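Local coordinates for trans-2-enoyl-CoA reductase (Treponema denticola ATCC 35405, PDB 4GGO), which reduces the carbon-carbon double bond of trans-2-enoyl-CoA substrates such as crotonyl-CoA with NADH, yielding the saturated acyl-CoA in fatty acid synthesis, at residues H162-L166 against A200-M205; E42-K48 against L323-D327; M5-P9 against Y391-V395. All blocks are in the same frame, centred on the assembly; numbering follows the deposited sequence.

Contact 1: residues H162-L166 against A200-M205; sequences HKSVL and ATVKVM
Lys203, on the last turn of helix 195-205, lies over one face of the imidazole of His162, in strand 161-163. Its CB begins the contact above the rim of the ring, 4.0 Å from His162 CG. The bend at chi2 (-67°) then lays the chain across the ring. Lys203 CG sits 4.0 Å from the centroid of the His162 ring and 8° off its normal, a CH-pi contact over the centre of the face. Lys203 CD passes by the NE2 and CD2 side, and NZ travels on to salt bridges with Glu208 and Asp155. A lysine suits this place because its methylenes can cover an aromatic ring while its ammonium ends among carboxylates.

Nearer the backbone, His162 CB rests against Val204 CG2 at 3.7 Å. Farther along, Ala200 is small enough for its CB to fit 3.3 Å from Lys163 O, where the end of the strand runs close to the helix. Ser164 CB lies beside Val204 CB, and its hydroxyl bonds Pro151 O. The side chain of Leu166 lies about 6 Å from that of Tyr244, the inferred proton donor. The direct hydrogen bond between the segments is nearly straight: Val165 N gives its hydrogen to Thr201 OG1 at 3.0 Å, with an angle of 174°. That hydroxyl, beside its own backbone N, is also bonded to Glu197 O one turn back, which fixes it as an acceptor for Val165. One hydrogen bond with a positioned acceptor thus joins loop to helix, while the rest of the contact is mainly van der Waals and CH-pi packing.

Contact 2: residues E42-K48 against L323-D327; sequences EVKAGAK and LYRKD
The ammonium of Lys326 reaches the backbone carbonyls at the end of helix 41-44. NZ donates to Glu42 O at 2.9 Å, lying in that carbonyl's plane, and to Val43 O at 3.3 Å from well above the plane. It also bonds Ala45 O, although the modelled separation is so short that its exact length is doubtful. Lysine suits the place because its chain, extended through chi3, reaches across to the helix end and a bend at chi4 (-62°) brings the nitrogen in among the oxygens; its charge probably also favours this negative end of the helix dipole.

Beside it, the methyl of Ala47 fits 3.5 Å from both Tyr324 O and Arg325 O, a spot for a small side chain. Lys48 O lies 3.3 Å from Tyr324 CB, while Tyr324 packs on Pro50. A water joins the backbones, accepting from Lys48 N at 2.9 Å and donating to Arg325 O at 2.8 Å.

One shell out, Arg325 grips Asp327 side-on, with NE to OD1 and NH2 to OD2; Arg325 NH1 also bonds Glu321 O, and Asp327 OD1 bonds Thr329 OG1. On the facing side, Lys44 to Ala47 form a type II beta turn, with Gly46 in the third position at positive phi (79°), where glycine is classically favoured.

Contact 3: residues M5-P9 against Y391-V395; sequences MIVKP and YEAEV
Met5 and Val395 face each other as a backbone pair: Val395 N donates to Met5 O at 2.9 Å with an angle of 152°, and Met5 N returns a weak bond to Val395 O. The segments run antiparallel without forming regular strands, and come closest at Ile6 and Glu394, whose CA atoms are 4.0 Å apart. Farther on they part around a water that takes the hydrogen of Val7 N at 3.0 Å and lies 2.8 Å from Ala393 O.

Among the side chains, Val7 and Val395 lie side by side and meet through their CG2 methyls at 3.6 Å, branched groups that fill a buried corner. Ile6, more exposed, lays CD1 3.5 Å from Glu392 O. Lys8 bends at chi2 (-61°) and again at chi4, which brings NZ to Tyr391 and Glu392: it bonds Tyr391 O at 3.2 Å, from above the carbonyl plane, and makes a salt bridge with Glu392 OE1 at 3.5 Å. A flexible chain with a charged tip suits this exposed edge.

Tyr391 is set by its hydroxyl, bonded to Gly383 O and Val386 N, and its ring meets His20 edge-to-face. The loop at the start of the modelled chain, ahead of strand 11-12, is thereby tied to the loop beyond helix 371-380, and Val395 rests on Pro21 and Gln22 at the start of helix 21-38.

None of the three contacts lies in the deep core: contacts 1 and 2 are at the surface, on opposite sides of the chain's centre, and contact 3 is partly buried. They share no secondary-structure element and do not touch, their centres being 37 to 43 Å apart. Along the chain they are nested, contact 3 closing the longest loop, contact 2 a shorter one within it, and contact 1 a local one inside the catalytic region. Contact 1 mixes ring packing with a straight backbone-to-hydroxyl bond and alone lies near the active site. Contact 2 depends on a charge at carbonyl oxygens, whereas contact 3 combines backbone pairing, a valine pair and an outer salt bridge.

Contact 1: residues H162-L166 against A200-M205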
loop_
_atom_site.group_PDB
_atom_site.type_symbol
_atom_site.label_atom_id
_atom_site.label_comp_id
_atom_site.label_asym_id
_atom_site.label_seq_id
_atom_site.Cartn_x
_atom_site.Cartn_y
_atom_site.Cartn_z
ATOM N N HIS A 162 -7.492 10.336 -16.580
ATOM C CA HIS A 162 -6.506 9.437 -17.168
ATOM C C HIS A 162 -6.641 8.033 -16.591
ATOM O O HIS A 162 -6.901 7.867 -15.401
ATOM C CB HIS A 162 -5.092 9.968 -16.930
ATOM C CG HIS A 162 -4.837 11.305 -17.552
ATOM N ND1 HIS A 162 -4.618 11.466 -18.903
ATOM C CD2 HIS A 162 -4.765 12.543 -17.009
ATOM C CE1 HIS A 162 -4.421 12.745 -19.165
ATOM N NE2 HIS A 162 -4.505 13.421 -18.033
ATOM N N LYS A 163 -6.464 7.028 -17.442
ATOM C CA LYS A 163 -6.566 5.634 -17.022
ATOM C C LYS A 163 -5.237 4.905 -17.191
ATOM O O LYS A 163 -4.631 4.942 -18.262
ATOM C CB LYS A 163 -7.668 4.920 -17.809
ATOM C CG LYS A 163 -9.069 5.180 -17.282
ATOM C CD LYS A 163 -10.139 4.662 -18.228
ATOM C CE LYS A 163 -10.720 5.791 -19.069
ATOM N NZ LYS A 163 -11.813 5.315 -19.960
ATOM N N SER A 164 -4.786 4.245 -16.130
ATOM C CA SER A 164 -3.530 3.503 -16.174
ATOM C C SER A 164 -3.740 2.090 -16.702
ATOM O O SER A 164 -4.822 1.518 -16.559
ATOM C CB SER A 164 -2.885 3.451 -14.787
ATOM O OG SER A 164 -3.678 2.702 -13.883
ATOM N N VAL A 165 -2.704 1.537 -17.322
ATOM C CA VAL A 165 -2.726 0.152 -17.774
ATOM C C VAL A 165 -1.511 -0.596 -17.233
ATOM O O VAL A 165 -0.507 0.015 -16.863
ATOM C CB VAL A 165 -2.739 0.046 -19.314
ATOM C CG1 VAL A 165 -3.903 0.841 -19.895
ATOM C CG2 VAL A 165 -1.416 0.525 -19.893
ATOM N N LEU A 166 -1.610 -1.920 -17.178
ATOM C CA LEU A 166 -0.509 -2.756 -16.717
ATOM C C LEU A 166 -0.048 -3.649 -17.859
ATOM O O LEU A 166 -0.429 -4.817 -17.935
ATOM C CB LEU A 166 -0.953 -3.618 -15.537
ATOM C CG LEU A 166 -1.685 -2.909 -14.397
ATOM C CD1 LEU A 166 -2.052 -3.899 -13.303
ATOM C CD2 LEU A 166 -0.846 -1.773 -13.836
ATOM N N ALA A 200 -0.578 7.962 -20.074
ATOM C CA ALA A 200 -1.660 7.953 -19.098
ATOM C C ALA A 200 -1.252 7.240 -17.813
ATOM O O ALA A 200 -1.590 7.681 -16.715
ATOM C CB ALA A 200 -2.905 7.308 -19.692
ATOM N N THR A 201 -0.524 6.137 -17.955
ATOM C CA THR A 201 -0.063 5.370 -16.802
ATOM C C THR A 201 0.891 6.194 -15.942
ATOM O O THR A 201 0.801 6.181 -14.714
ATOM C CB THR A 201 0.618 4.056 -17.235
ATOM O OG1 THR A 201 -0.315 3.258 -17.973
ATOM C CG2 THR A 201 1.097 3.270 -16.021
ATOM N N VAL A 202 1.796 6.918 -16.594
ATOM C CA VAL A 202 2.715 7.811 -15.894
ATOM C C VAL A 202 1.947 8.943 -15.216
ATOM O O VAL A 202 2.275 9.351 -14.100
ATOM C CB VAL A 202 3.773 8.398 -16.854
ATOM C CG1 VAL A 202 4.647 9.416 -16.137
ATOM C CG2 VAL A 202 4.625 7.287 -17.448
ATOM N N LYS A 203 0.918 9.441 -15.895
ATOM C CA LYS A 203 0.064 10.491 -15.350
ATOM C C LYS A 203 -0.600 10.049 -14.054
ATOM O O LYS A 203 -0.766 10.841 -13.126
ATOM C CB LYS A 203 -1.009 10.887 -16.367
ATOM C CG LYS A 203 -0.704 12.157 -17.142
ATOM C CD LYS A 203 -0.732 13.371 -16.229
ATOM C CE LYS A 203 -0.464 14.652 -16.999
ATOM N NZ LYS A 203 -0.453 15.844 -16.105
ATOM N N VAL A 204 -0.973 8.774 -13.993
ATOM C CA VAL A 204 -1.702 8.242 -12.848
ATOM C C VAL A 204 -0.778 7.679 -11.767
ATOM O O VAL A 204 -0.990 7.913 -10.576
ATOM C CB VAL A 204 -2.706 7.154 -13.289
ATOM C CG1 VAL A 204 -3.428 6.573 -12.088
ATOM C CG2 VAL A 204 -3.703 7.726 -14.284
ATOM N N MET A 205 0.253 6.950 -12.182
ATOM C CA MET A 205 1.103 6.232 -11.234
ATOM C C MET A 205 2.477 6.868 -11.008
ATOM O O MET A 205 3.264 6.381 -10.196
ATOM C CB MET A 205 1.263 4.773 -11.668
ATOM C CG MET A 205 -0.054 4.028 -11.810
ATOM S SD MET A 205 0.172 2.323 -12.347
ATOM C CE MET A 205 1.176 1.677 -11.010
#

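Contact 2: residues E42-K48 against L323-D327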
loop_
_atom_site.group_PDB
_atom_site.type_symbol
_atom_site.label_atom_id
_atom_site.label_comp_id
_atom_site.label_asym_id
_atom_site.label_seq_id
_atom_site.Cartn_x
_atom_site.Cartn_y
_atom_site.Cartn_z
ATOM N N GLU A 42 12.093 -0.212 23.883
ATOM C CA GLU A 42 13.462 -0.598 23.566
ATOM C C GLU A 42 13.809 -0.373 22.095
ATOM O O GLU A 42 14.914 0.066 21.774
ATOM C CB GLU A 42 13.726 -2.053 23.970
ATOM C CG GLU A 42 15.024 -2.643 23.423
ATOM C CD GLU A 42 16.269 -1.881 23.858
ATOM O OE1 GLU A 42 16.193 -1.072 24.810
ATOM O OE2 GLU A 42 17.336 -2.096 23.243
ATOM N N VAL A 43 12.867 -0.674 21.207
ATOM C CA VAL A 43 13.058 -0.417 19.784
ATOM C C VAL A 43 13.190 1.083 19.522
ATOM O O VAL A 43 14.031 1.516 18.733
ATOM C CB VAL A 43 11.899 -1.000 18.938
ATOM C CG1 VAL A 43 11.946 -0.469 17.511
ATOM C CG2 VAL A 43 11.946 -2.522 18.948
ATOM N N LYS A 44 12.369 1.875 20.207
ATOM C CA LYS A 44 12.354 3.324 20.018
ATOM C C LYS A 44 13.513 4.036 20.711
ATOM O O LYS A 44 13.864 5.158 20.345
ATOM C CB LYS A 44 11.028 3.918 20.507
ATOM C CG LYS A 44 9.857 3.663 19.579
ATOM C CD LYS A 44 8.585 4.329 20.082
ATOM C CE LYS A 44 8.070 3.662 21.345
ATOM N NZ LYS A 44 6.764 4.228 21.775
ATOM N N ALA A 45 14.097 3.381 21.709
ATOM C CA ALA A 45 15.143 3.981 22.535
ATOM C C ALA A 45 16.325 4.511 21.727
ATOM O O ALA A 45 16.903 3.794 20.911
ATOM C CB ALA A 45 15.626 2.982 23.577
ATOM N N GLY A 46 16.672 5.774 21.957
ATOM C CA GLY A 46 17.842 6.372 21.341
ATOM C C GLY A 46 17.646 6.799 19.899
ATOM O O GLY A 46 18.599 7.193 19.227
ATOM N N ALA A 47 16.412 6.719 19.418
ATOM C CA ALA A 47 16.106 7.117 18.049
ATOM C C ALA A 47 15.055 8.217 18.024
ATOM O O ALA A 47 14.275 8.364 18.964
ATOM C CB ALA A 47 15.637 5.917 17.240
ATOM N N LYS A 48 15.038 8.988 16.941
ATOM C CA LYS A 48 14.020 10.014 16.760
ATOM C C LYS A 48 12.664 9.365 16.502
ATOM O O LYS A 48 12.562 8.142 16.395
ATOM C CB LYS A 48 14.392 10.951 15.610
ATOM C CG LYS A 48 15.705 11.688 15.819
ATOM C CD LYS A 48 15.924 12.749 14.753
ATOM C CE LYS A 48 17.184 13.553 15.031
ATOM N NZ LYS A 48 17.367 14.660 14.050
ATOM N N LEU A 323 13.691 4.615 8.753
ATOM C CA LEU A 323 13.384 6.017 9.013
ATOM C C LEU A 323 13.912 6.497 10.362
ATOM O O LEU A 323 14.541 7.551 10.450
ATOM C CB LEU A 323 11.874 6.257 8.929
ATOM C CG LEU A 323 11.187 5.837 7.627
ATOM C CD1 LEU A 323 9.702 6.168 7.677
ATOM C CD2 LEU A 323 11.851 6.497 6.429
ATOM N N TYR A 324 13.654 5.724 11.411
ATOM C CA TYR A 324 14.009 6.146 12.763
ATOM C C TYR A 324 14.930 5.140 13.443
ATOM O O TYR A 324 14.498 4.349 14.283
ATOM C CB TYR A 324 12.743 6.396 13.588
ATOM C CG TYR A 324 11.777 7.332 12.896
ATOM C CD1 TYR A 324 11.962 8.708 12.938
ATOM C CD2 TYR A 324 10.690 6.839 12.185
ATOM C CE1 TYR A 324 11.089 9.567 12.297
ATOM C CE2 TYR A 324 9.812 7.690 11.540
ATOM C CZ TYR A 324 10.015 9.052 11.600
ATOM O OH TYR A 324 9.142 9.902 10.962
ATOM N N ARG A 325 16.204 5.185 13.066
ATOM C CA ARG A 325 17.211 4.270 13.590
ATOM C C ARG A 325 18.057 4.930 14.673
ATOM O O ARG A 325 18.150 6.154 14.745
ATOM C CB ARG A 325 18.130 3.800 12.464
ATOM C CG ARG A 325 17.433 3.027 11.364
ATOM C CD ARG A 325 18.291 2.990 10.115
ATOM N NE ARG A 325 19.637 2.493 10.385
ATOM C CZ ARG A 325 20.001 1.221 10.259
ATOM N NH1 ARG A 325 19.118 0.314 9.866
ATOM N NH2 ARG A 325 21.248 0.856 10.526
ATOM N N LYS A 326 18.688 4.103 15.500
ATOM C CA LYS A 326 19.556 4.596 16.562
ATOM C C LYS A 326 20.821 5.248 16.007
ATOM O O LYS A 326 21.434 6.082 16.670
ATOM C CB LYS A 326 19.926 3.460 17.521
ATOM C CG LYS A 326 18.729 2.754 18.145
ATOM C CD LYS A 326 19.173 1.613 19.048
ATOM C CE LYS A 326 18.005 0.716 19.433
ATOM N NZ LYS A 326 16.957 1.442 20.199
ATOM N N ASP A 327 21.212 4.872 14.792
ATOM C CA ASP A 327 22.406 5.455 14.181
ATOM C C ASP A 327 22.096 6.730 13.395
ATOM O O ASP A 327 22.999 7.384 12.874
ATOM C CB ASP A 327 23.166 4.433 13.321
ATOM C CG ASP A 327 22.303 3.805 12.237
ATOM O OD1 ASP A 327 21.312 4.428 11.803
ATOM O OD2 ASP A 327 22.631 2.678 11.808
HETATM O O HOH W 1 16.436 8.309 14.470
#

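Contact 3: residues M5-P9 against Y391-V395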
loop_
_atom_site.group_PDB
_atom_site.type_symbol
_atom_site.label_atom_id
_atom_site.label_comp_id
_atom_site.label_asym_id
_atom_site.label_seq_id
_atom_site.Cartn_x
_atom_site.Cartn_y
_atom_site.Cartn_z
ATOM N N MET A 5 -28.358 -9.022 7.384
ATOM C CA MET A 5 -28.178 -10.262 6.640
ATOM C C MET A 5 -26.789 -10.848 6.881
ATOM O O MET A 5 -25.862 -10.130 7.259
ATOM C CB MET A 5 -28.394 -10.025 5.144
ATOM C CG MET A 5 -27.391 -9.078 4.503
ATOM S SD MET A 5 -27.555 -9.003 2.706
ATOM C CE MET A 5 -26.378 -7.712 2.308
ATOM N N ILE A 6 -26.653 -12.154 6.677
ATOM C CA ILE A 6 -25.357 -12.814 6.791
ATOM C C ILE A 6 -24.448 -12.375 5.647
ATOM O O ILE A 6 -24.768 -12.576 4.475
ATOM C CB ILE A 6 -25.496 -14.348 6.773
ATOM C CG1 ILE A 6 -26.134 -14.843 8.073
ATOM C CG2 ILE A 6 -24.142 -15.003 6.569
ATOM C CD1 ILE A 6 -26.287 -16.347 8.146
ATOM N N VAL A 7 -23.315 -11.771 5.991
ATOM C CA VAL A 7 -22.410 -11.228 4.984
ATOM C C VAL A 7 -21.272 -12.183 4.641
ATOM O O VAL A 7 -20.423 -12.491 5.477
ATOM C CB VAL A 7 -21.836 -9.867 5.413
ATOM C CG1 VAL A 7 -20.775 -9.402 4.425
ATOM C CG2 VAL A 7 -22.951 -8.843 5.522
ATOM N N LYS A 8 -21.272 -12.644 3.394
ATOM C CA LYS A 8 -20.235 -13.526 2.882
ATOM C C LYS A 8 -19.537 -12.825 1.717
ATOM O O LYS A 8 -20.087 -11.886 1.145
ATOM C CB LYS A 8 -20.856 -14.850 2.430
ATOM C CG LYS A 8 -21.406 -15.704 3.569
ATOM C CD LYS A 8 -20.305 -16.080 4.551
ATOM C CE LYS A 8 -20.644 -17.342 5.338
ATOM N NZ LYS A 8 -21.564 -17.096 6.482
ATOM N N PRO A 9 -18.313 -13.259 1.372
ATOM C CA PRO A 9 -17.606 -12.600 0.266
ATOM C C PRO A 9 -18.310 -12.774 -1.077
ATOM O O PRO A 9 -18.787 -13.863 -1.397
ATOM C CB PRO A 9 -16.245 -13.307 0.247
ATOM C CG PRO A 9 -16.477 -14.608 0.934
ATOM C CD PRO A 9 -17.493 -14.313 1.992
ATOM N N TYR A 391 -19.002 -14.512 11.412
ATOM C CA TYR A 391 -19.413 -14.599 10.004
ATOM C C TYR A 391 -20.766 -15.281 9.776
ATOM O O TYR A 391 -21.488 -14.938 8.836
ATOM C CB TYR A 391 -18.317 -15.215 9.121
ATOM C CG TYR A 391 -17.102 -14.331 8.971
ATOM C CD1 TYR A 391 -17.196 -13.091 8.361
ATOM C CD2 TYR A 391 -15.861 -14.737 9.437
ATOM C CE1 TYR A 391 -16.093 -12.281 8.221
ATOM C CE2 TYR A 391 -14.751 -13.931 9.300
ATOM C CZ TYR A 391 -14.877 -12.703 8.696
ATOM O OH TYR A 391 -13.776 -11.896 8.555
ATOM N N GLU A 392 -21.109 -16.240 10.630
ATOM C CA GLU A 392 -22.430 -16.855 10.585
ATOM C C GLU A 392 -23.426 -15.976 11.333
ATOM O O GLU A 392 -24.636 -16.185 11.265
ATOM C CB GLU A 392 -22.403 -18.267 11.174
ATOM C CG GLU A 392 -21.484 -19.237 10.440
ATOM C CD GLU A 392 -21.956 -19.555 9.029
ATOM O OE1 GLU A 392 -23.126 -19.267 8.700
ATOM O OE2 GLU A 392 -21.150 -20.101 8.247
ATOM N N ALA A 393 -22.898 -14.993 12.055
ATOM C CA ALA A 393 -23.722 -13.964 12.667
ATOM C C ALA A 393 -24.004 -12.893 11.621
ATOM O O ALA A 393 -23.096 -12.461 10.909
ATOM C CB ALA A 393 -23.016 -13.362 13.869
ATOM N N GLU A 394 -25.255 -12.456 11.531
ATOM C CA GLU A 394 -25.641 -11.490 10.505
ATOM C C GLU A 394 -25.336 -10.048 10.902
ATOM O O GLU A 394 -25.369 -9.694 12.080
ATOM C CB GLU A 394 -27.120 -11.646 10.129
ATOM C CG GLU A 394 -28.099 -10.950 11.063
ATOM C CD GLU A 394 -29.545 -11.174 10.662
ATOM O OE1 GLU A 394 -30.397 -11.309 11.565
ATOM O OE2 GLU A 394 -29.832 -11.208 9.447
ATOM N N VAL A 395 -25.028 -9.226 9.903
ATOM C CA VAL A 395 -24.732 -7.816 10.124
ATOM C C VAL A 395 -26.019 -6.994 10.118
ATOM O O VAL A 395 -26.784 -7.026 9.155
ATOM C CB VAL A 395 -23.763 -7.277 9.055
ATOM C CG1 VAL A 395 -23.462 -5.806 9.299
ATOM C CG2 VAL A 395 -22.478 -8.093 9.052
HETATM O O HOH W 2 -21.803 -12.548 8.432
#